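Local coordinates for alkyl hydroperoxide reductase, C subunit (Enterococcus faecalis, PDB 5Y63), which probably reduces hydrogen peroxide and organic hydroperoxides to water and alcohols as a thiol-specific peroxidase, protecting the cell against oxidative stress, at residues P51-F56 with S83-Y88. Sequence-based numbering, arbitrary orientation.
Sequences PADFSF and SEDSHY
Asp53 and Asp85 meet across this buried contact, joined by one direct hydrogen bond that runs from backbone to side chain: Asp53 N donates to Asp85 OD2 at 3.0 Å, with an N-H...O angle of 153°. The N-H reaches the oxygen from above the carboxylate plane, 39° out of it. Aspartate suits position 85 because its CA-CB bond already points at the other loop, and with CG set beside its own backbone N a single methylene is enough for OD2 to meet Asp53 N. A second link passes through water, which donates to Pro51 O at 2.8 Å and accepts from Glu84 N at 3.0 Å.

Within 83-88, Ser83 OG accepts from Asp85 N at 3.0 Å, forming an ST turn that shapes the backbone leading into Asp85. Serine fits here, its hydroxyl lying close enough to the main chain to close such a turn.

The two acidic side chains run alongside each other, pointing opposite ways, with their carboxylate planes turned 48° apart. Asp53 OD1 and Asp85 OD2, both acceptors, lie 2.9 Å apart without a hydrogen bond, two like charges side by side. Aspartate suits position 53 because its carboxylate offers two acceptors, OD1 for Tyr50 OH and OD2 for His90 ND1; His90, if protonated, would partly offset the two neighbouring negative charges.

In this thioredoxin-fold peroxiredoxin, the contact joins the loops following the parallel strands 44-49 and 77-83. Pro51 comes close to Cys58, the predicted peroxidatic cysteine of helix 58-67, while Asp53 packs on helix 87-96 and Asp85 touches Val89 of a second subunit.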
ATOM      1  N   PRO A  51       1.161  -8.790 -41.046  1.00 48.73           N
ATOM      2  CA  PRO A  51       2.054  -9.602 -40.205  1.00 50.21           C
ATOM      3  C   PRO A  51       3.540  -9.590 -40.564  1.00 51.69           C
ATOM      4  O   PRO A  51       4.364  -9.273 -39.707  1.00 52.39           O
ATOM      5  CB  PRO A  51       1.485 -11.022 -40.346  1.00 50.38           C
ATOM      6  CG  PRO A  51       0.083 -10.836 -40.805  1.00 49.98           C
ATOM      7  CD  PRO A  51       0.120  -9.621 -41.676  1.00 49.43           C
ATOM      8  N   ALA A  52       3.886  -9.941 -41.800  1.00 53.31           N
ATOM      9  CA  ALA A  52       5.294 -10.168 -42.143  1.00 55.17           C
ATOM     10  C   ALA A  52       5.641  -9.904 -43.604  1.00 56.66           C
ATOM     11  O   ALA A  52       4.849 -10.182 -44.505  1.00 58.23           O
ATOM     12  CB  ALA A  52       5.687 -11.592 -41.771  1.00 55.38           C
ATOM     13  N   ASP A  53       6.842  -9.373 -43.824  1.00 57.82           N
ATOM     14  CA  ASP A  53       7.409  -9.265 -45.164  1.00 59.07           C
ATOM     15  C   ASP A  53       7.841 -10.645 -45.650  1.00 61.99           C
ATOM     16  O   ASP A  53       7.938 -11.593 -44.869  1.00 62.38           O
ATOM     17  CB  ASP A  53       8.606  -8.311 -45.177  1.00 58.30           C
ATOM     18  CG  ASP A  53       8.206  -6.866 -44.963  1.00 56.79           C
ATOM     19  OD1 ASP A  53       7.145  -6.619 -44.361  1.00 56.69           O
ATOM     20  OD2 ASP A  53       8.954  -5.971 -45.401  1.00 56.06           O
ATOM     21  N   PHE A  54       8.125 -10.733 -46.942  1.00 65.74           N
ATOM     22  CA  PHE A  54       8.411 -11.998 -47.619  1.00 69.20           C
ATOM     23  C   PHE A  54       7.429 -13.096 -47.213  1.00 71.16           C
ATOM     24  O   PHE A  54       7.820 -14.197 -46.827  1.00 71.57           O
ATOM     25  CB  PHE A  54       9.864 -12.409 -47.371  1.00 69.88           C
ATOM     26  CG  PHE A  54      10.859 -11.477 -47.999  1.00 70.14           C
ATOM     27  CD1 PHE A  54      11.226 -10.299 -47.363  1.00 69.97           C
ATOM     28  CD2 PHE A  54      11.410 -11.764 -49.239  1.00 71.18           C
ATOM     29  CE1 PHE A  54      12.136  -9.432 -47.945  1.00 70.39           C
ATOM     30  CE2 PHE A  54      12.321 -10.902 -49.827  1.00 71.63           C
ATOM     31  CZ  PHE A  54      12.686  -9.736 -49.179  1.00 70.88           C
ATOM     32  N   SER A  55       6.145 -12.761 -47.305  1.00 74.21           N
ATOM     33  CA  SER A  55       5.058 -13.677 -46.993  1.00 76.61           C
ATOM     34  C   SER A  55       4.202 -13.871 -48.243  1.00 79.73           C
ATOM     35  O   SER A  55       4.421 -13.210 -49.261  1.00 79.69           O
ATOM     36  CB  SER A  55       4.220 -13.120 -45.842  1.00 75.54           C
ATOM     37  OG  SER A  55       3.386 -14.122 -45.291  1.00 77.23           O
ATOM     38  N   PHE A  56       3.228 -14.772 -48.158  1.00 83.13           N
ATOM     39  CA  PHE A  56       2.433 -15.170 -49.322  1.00 85.21           C
ATOM     40  C   PHE A  56       1.128 -14.388 -49.458  1.00 83.77           C
ATOM     41  O   PHE A  56       0.780 -13.950 -50.556  1.00 83.89           O
ATOM     42  CB  PHE A  56       2.148 -16.671 -49.266  1.00 87.62           C
ATOM     43  CG  PHE A  56       3.391 -17.513 -49.149  1.00 90.56           C
ATOM     44  CD1 PHE A  56       4.206 -17.727 -50.253  1.00 91.81           C
ATOM     45  CD2 PHE A  56       3.755 -18.078 -47.931  1.00 91.50           C
ATOM     46  CE1 PHE A  56       5.355 -18.496 -50.150  1.00 92.96           C
ATOM     47  CE2 PHE A  56       4.903 -18.848 -47.821  1.00 92.63           C
ATOM     48  CZ  PHE A  56       5.704 -19.058 -48.932  1.00 93.30           C
ATOM     49  N   SER A  83       4.322  -2.712 -40.486  1.00 45.78           N
ATOM     50  CA  SER A  83       4.754  -4.052 -40.115  1.00 45.89           C
ATOM     51  C   SER A  83       5.835  -3.929 -39.047  1.00 46.26           C
ATOM     52  O   SER A  83       6.439  -2.867 -38.887  1.00 46.46           O
ATOM     53  CB  SER A  83       5.269  -4.797 -41.352  1.00 46.44           C
ATOM     54  OG  SER A  83       6.235  -5.782 -41.029  1.00 46.88           O
ATOM     55  N   GLU A  84       6.077  -5.013 -38.320  1.00 46.75           N
ATOM     56  CA  GLU A  84       7.124  -5.033 -37.304  1.00 47.42           C
ATOM     57  C   GLU A  84       8.510  -5.251 -37.919  1.00 48.88           C
ATOM     58  O   GLU A  84       9.495  -5.409 -37.198  1.00 48.91           O
ATOM     59  CB  GLU A  84       6.828  -6.106 -36.251  1.00 47.44           C
ATOM     60  CG  GLU A  84       5.498  -5.922 -35.536  1.00 47.26           C
ATOM     61  CD  GLU A  84       5.423  -4.629 -34.749  1.00 47.13           C
ATOM     62  OE1 GLU A  84       5.989  -4.574 -33.639  1.00 48.09           O
ATOM     63  OE2 GLU A  84       4.790  -3.669 -35.236  1.00 46.43           O
ATOM     64  N   ASP A  85       8.580  -5.262 -39.249  1.00 50.79           N
ATOM     65  CA  ASP A  85       9.846  -5.348 -39.968  1.00 52.91           C
ATOM     66  C   ASP A  85      10.514  -3.982 -40.052  1.00 53.40           C
ATOM     67  O   ASP A  85       9.852  -2.946 -39.959  1.00 52.31           O
ATOM     68  CB  ASP A  85       9.615  -5.906 -41.376  1.00 53.42           C
ATOM     69  CG  ASP A  85       9.138  -7.344 -41.356  1.00 53.79           C
ATOM     70  OD1 ASP A  85       9.944  -8.224 -40.988  1.00 54.65           O
ATOM     71  OD2 ASP A  85       7.963  -7.595 -41.704  1.00 53.36           O
ATOM     72  N   SER A  86      11.833  -3.987 -40.231  1.00 54.94           N
ATOM     73  CA  SER A  86      12.593  -2.749 -40.358  1.00 56.21           C
ATOM     74  C   SER A  86      12.445  -2.171 -41.755  1.00 57.70           C
ATOM     75  O   SER A  86      12.024  -2.860 -42.688  1.00 58.41           O
ATOM     76  CB  SER A  86      14.075  -2.978 -40.050  1.00 56.26           C
ATOM     77  OG  SER A  86      14.715  -3.683 -41.097  1.00 55.75           O
ATOM     78  N   HIS A  87      12.792  -0.897 -41.884  1.00 59.54           N
ATOM     79  CA  HIS A  87      12.812  -0.220 -43.179  1.00 60.74           C
ATOM     80  C   HIS A  87      13.807  -0.873 -44.144  1.00 62.52           C
ATOM     81  O   HIS A  87      13.584  -0.868 -45.356  1.00 63.03           O
ATOM     82  CB  HIS A  87      13.111   1.276 -43.012  1.00 61.17           C
ATOM     83  CG  HIS A  87      14.423   1.569 -42.350  1.00 62.26           C
ATOM     84  ND1 HIS A  87      14.567   1.650 -40.981  1.00 62.20           N
ATOM     85  CD2 HIS A  87      15.648   1.813 -42.871  1.00 63.60           C
ATOM     86  CE1 HIS A  87      15.825   1.925 -40.688  1.00 63.34           C
ATOM     87  NE2 HIS A  87      16.501   2.031 -41.817  1.00 64.20           N
ATOM     88  N   TYR A  88      14.890  -1.440 -43.609  1.00 64.92           N
ATOM     89  CA  TYR A  88      15.847  -2.206 -44.420  1.00 67.18           C
ATOM     90  C   TYR A  88      15.156  -3.370 -45.138  1.00 65.68           C
ATOM     91  O   TYR A  88      15.392  -3.603 -46.324  1.00 66.29           O
ATOM     92  CB  TYR A  88      16.992  -2.767 -43.561  1.00 69.23           C
ATOM     93  CG  TYR A  88      17.907  -1.730 -42.936  1.00 71.68           C
ATOM     94  CD1 TYR A  88      18.703  -0.903 -43.728  1.00 73.16           C
ATOM     95  CD2 TYR A  88      17.997  -1.597 -41.548  1.00 73.11           C
ATOM     96  CE1 TYR A  88      19.547   0.038 -43.156  1.00 74.81           C
ATOM     97  CE2 TYR A  88      18.838  -0.660 -40.967  1.00 74.12           C
ATOM     98  CZ  TYR A  88      19.611   0.155 -41.774  1.00 75.60           C
ATOM     99  OH  TYR A  88      20.445   1.087 -41.196  1.00 76.97           O
TER
HETATM  100  O   HOH W   1       3.817  -7.037 -38.173  1.00 38.26           O